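Local atomic coordinates of lysyl oxidase (Pichia pastoris, PDB entry 1W7C), a protein that probably oxidises primary amines, including peptidyl lysine side chains, to aldehydes using copper and a topaquinone cofactor built from its own chain. Residues Thr311-Ile319 and Asp358-Arg366. Residues are numbered along the deposited sequence; the frame is centred on the assembly and turned at random.
Sequences TSWSRDTGI and DISYGVGNR. With IMD (imidazole), chain P.
Trp-313 and Gly-364 join a beta-hairpin turn, Ser-314 to Gly-318, to the loop behind the short helix 358-361, within the enzyme domain of this copper amine oxidase; the helix's first residue, Asp-358, is the predicted proton acceptor and takes a hydrogen bond at OD1 from an imidazole probably left by the crystallisation liquor. The indole NE1 reaches Gly-364 O at 2.9 Å, the oxygen lying in the ring plane and offering a lone pair. Ser-314 O, which closes the hairpin by accepting from Gly-318 N, also takes a CA-H contact from Gly-364 CA, in a space where a side chain would clash. Arg-315 O then receives Gly-364 N at 2.9 Å. With CG turned opposite its backbone N (chi1 171°) and a bend at chi2, the Arg-315 side chain brings its guanidinium to the helix's C-terminal carbonyls: NH2 bonds almost straight to Ser-360 O (2.9 Å, 173°), while NH1 bonds weakly to Ile-359 O and bridges to Asp-316 OD1; Glu-388 holds NE. A leucine here would probably leave Ser-360 O without this donor and cost Glu-388 a salt bridge, Asp-316 keeping its other one, to Arg-613. Asp-316 O accepts from Val-363 N (2.9 Å). Finally, Thr-317 CG2 packs 3.9 Å from Ile-359 CG2, and Thr-317 O meets Val-363 CG1 at 3.5 Å.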
loop_
_atom_site.group_PDB
_atom_site.type_symbol
_atom_site.label_atom_id
_atom_site.label_comp_id
_atom_site.label_asym_id
_atom_site.label_seq_id
_atom_site.Cartn_x
_atom_site.Cartn_y
_atom_site.Cartn_z
ATOM N N THR A 311 7.876 11.034 22.203
ATOM C CA THR A 311 8.930 10.864 21.201
ATOM C C THR A 311 10.313 11.096 21.817
ATOM O O THR A 311 10.472 11.744 22.844
ATOM C CB THR A 311 8.788 11.843 20.012
ATOM O OG1 THR A 311 8.998 13.162 20.491
ATOM C CG2 THR A 311 7.400 11.767 19.355
ATOM N N SER A 312 11.289 10.481 21.195
ATOM C CA SER A 312 12.687 10.620 21.541
ATOM C C SER A 312 13.485 10.679 20.266
ATOM O O SER A 312 13.070 10.145 19.248
ATOM C CB SER A 312 13.139 9.431 22.410
ATOM O OG SER A 312 14.497 9.587 22.763
ATOM N N TRP A 313 14.664 11.294 20.339
ATOM C CA TRP A 313 15.522 11.480 19.167
ATOM C C TRP A 313 16.943 11.057 19.461
ATOM O O TRP A 313 17.514 11.439 20.499
ATOM C CB TRP A 313 15.512 12.972 18.787
ATOM C CG TRP A 313 16.159 13.218 17.464
ATOM C CD1 TRP A 313 17.492 13.477 17.222
ATOM C CD2 TRP A 313 15.508 13.253 16.196
ATOM N NE1 TRP A 313 17.695 13.655 15.874
ATOM C CE2 TRP A 313 16.493 13.516 15.223
ATOM C CE3 TRP A 313 14.172 13.101 15.776
ATOM C CZ2 TRP A 313 16.191 13.643 13.875
ATOM C CZ3 TRP A 313 13.873 13.248 14.425
ATOM C CH2 TRP A 313 14.877 13.496 13.494
ATOM N N SER A 314 17.535 10.303 18.537
ATOM C CA SER A 314 18.946 9.940 18.612
ATOM C C SER A 314 19.681 10.275 17.338
ATOM O O SER A 314 19.098 10.315 16.251
ATOM C CB SER A 314 19.117 8.456 18.905
ATOM O OG SER A 314 18.808 7.650 17.766
ATOM N N ARG A 315 20.982 10.510 17.492
ATOM C CA ARG A 315 21.859 10.711 16.358
ATOM C C ARG A 315 21.861 9.494 15.427
ATOM O O ARG A 315 21.807 9.636 14.195
ATOM C CB ARG A 315 23.262 11.021 16.885
ATOM C CG ARG A 315 24.339 11.046 15.848
ATOM C CD ARG A 315 25.205 9.745 15.871
ATOM N NE ARG A 315 26.182 9.738 14.793
ATOM C CZ ARG A 315 26.447 8.735 14.017
ATOM N NH1 ARG A 315 25.862 7.553 14.189
ATOM N NH2 ARG A 315 27.342 8.881 13.063
ATOM N N ASP A 316 21.883 8.297 15.994
ATOM C CA ASP A 316 21.973 7.104 15.162
ATOM C C ASP A 316 20.737 6.919 14.271
ATOM O O ASP A 316 20.881 6.634 13.081
ATOM C CB ASP A 316 22.104 5.837 15.999
ATOM C CG ASP A 316 23.450 5.672 16.692
ATOM O OD1 ASP A 316 24.413 6.449 16.431
ATOM O OD2 ASP A 316 23.575 4.769 17.561
ATOM N N THR A 317 19.553 7.063 14.855
ATOM C CA THR A 317 18.364 6.522 14.186
ATOM C C THR A 317 17.285 7.584 13.933
ATOM O O THR A 317 16.306 7.269 13.241
ATOM C CB THR A 317 17.717 5.394 14.958
ATOM O OG1 THR A 317 17.293 5.870 16.249
ATOM C CG2 THR A 317 18.668 4.208 15.206
ATOM N N GLY A 318 17.362 8.789 14.492
ATOM C CA GLY A 318 16.264 9.718 14.385
ATOM C C GLY A 318 15.224 9.491 15.468
ATOM O O GLY A 318 15.561 9.308 16.617
ATOM N N ILE A 319 13.954 9.460 15.082
ATOM C CA ILE A 319 12.859 9.453 16.042
ATOM C C ILE A 319 12.536 8.042 16.523
ATOM O O ILE A 319 12.650 7.076 15.768
ATOM C CB ILE A 319 11.621 10.132 15.453
ATOM C CG1 ILE A 319 10.776 10.783 16.539
ATOM C CG2 ILE A 319 10.762 9.164 14.616
ATOM C CD1 ILE A 319 9.664 11.691 16.000
ATOM N N ASP A 358 23.356 2.812 7.482
ATOM C CA ASP A 358 23.047 4.220 7.563
ATOM C C ASP A 358 23.086 4.759 8.987
ATOM O O ASP A 358 23.367 5.943 9.179
ATOM C CB ASP A 358 21.736 4.524 6.853
ATOM C CG ASP A 358 21.904 4.662 5.370
ATOM O OD1 ASP A 358 23.045 4.844 4.889
ATOM O OD2 ASP A 358 20.951 4.567 4.608
ATOM N N ILE A 359 22.932 3.887 9.990
ATOM C CA ILE A 359 23.088 4.400 11.359
ATOM C C ILE A 359 24.560 4.666 11.717
ATOM O O ILE A 359 24.816 5.441 12.612
ATOM C CB ILE A 359 22.408 3.497 12.441
ATOM C CG1 ILE A 359 23.152 2.179 12.692
ATOM C CG2 ILE A 359 20.930 3.336 12.132
ATOM C CD1 ILE A 359 22.586 1.419 13.876
ATOM N N SER A 360 25.507 4.011 11.027
ATOM C CA SER A 360 26.904 4.385 11.219
ATOM C C SER A 360 27.148 5.836 10.803
ATOM O O SER A 360 27.866 6.549 11.488
ATOM C CB SER A 360 27.864 3.443 10.508
ATOM O OG SER A 360 27.917 3.610 9.106
ATOM N N TYR A 361 26.559 6.271 9.705
ATOM C CA TYR A 361 26.654 7.655 9.247
ATOM C C TYR A 361 25.806 8.574 10.121
ATOM O O TYR A 361 26.148 9.725 10.318
ATOM C CB TYR A 361 26.227 7.774 7.782
ATOM C CG TYR A 361 27.176 7.068 6.864
ATOM C CD1 TYR A 361 26.950 5.775 6.440
ATOM C CD2 TYR A 361 28.347 7.685 6.475
ATOM C CE1 TYR A 361 27.864 5.121 5.628
ATOM C CE2 TYR A 361 29.263 7.052 5.661
ATOM C CZ TYR A 361 29.025 5.766 5.238
ATOM O OH TYR A 361 29.906 5.074 4.452
ATOM N N GLY A 362 24.678 8.065 10.588
ATOM C CA GLY A 362 23.714 8.788 11.390
ATOM C C GLY A 362 22.479 9.096 10.558
ATOM O O GLY A 362 22.578 9.699 9.495
ATOM N N VAL A 363 21.310 8.709 11.066
ATOM C CA VAL A 363 20.028 9.049 10.459
ATOM C C VAL A 363 19.447 10.319 11.109
ATOM O O VAL A 363 18.677 11.056 10.479
ATOM C CB VAL A 363 19.041 7.840 10.624
ATOM C CG1 VAL A 363 17.665 8.136 10.090
ATOM C CG2 VAL A 363 19.600 6.575 9.955
ATOM N N GLY A 364 19.840 10.603 12.362
ATOM C CA GLY A 364 19.299 11.692 13.164
ATOM C C GLY A 364 20.135 12.962 13.215
ATOM O O GLY A 364 19.870 13.845 14.039
ATOM N N ASN A 365 21.126 13.055 12.339
ATOM C CA ASN A 365 22.042 14.202 12.311
ATOM C C ASN A 365 22.041 14.913 10.970
ATOM O O ASN A 365 23.075 15.412 10.526
ATOM C CB ASN A 365 23.467 13.775 12.695
ATOM C CG ASN A 365 24.026 12.714 11.778
ATOM O OD1 ASN A 365 23.331 12.217 10.882
ATOM N ND2 ASN A 365 25.283 12.315 12.028
ATOM N N ARG A 366 20.851 15.024 10.374
ATOM C CA ARG A 366 20.696 15.574 9.031
ATOM C C ARG A 366 19.991 16.920 9.055
ATOM O O ARG A 366 20.346 17.803 9.867
ATOM C CB ARG A 366 20.053 14.494 8.123
ATOM C CG ARG A 366 20.853 13.189 8.140
ATOM C CD ARG A 366 22.267 13.337 7.570
ATOM N NE ARG A 366 23.077 12.208 7.930
ATOM C CZ ARG A 366 24.347 12.074 7.555
ATOM N NH1 ARG A 366 24.892 12.915 6.675
ATOM N NH2 ARG A 366 25.057 11.111 8.052
HETATM N N1 IMD P . 24.818 7.222 0.851
HETATM C C2 IMD P . 23.866 6.684 1.662
HETATM N N3 IMD P . 24.524 6.182 2.747
HETATM C C4 IMD P . 25.844 6.414 2.618
HETATM C C5 IMD P . 26.035 7.060 1.415
#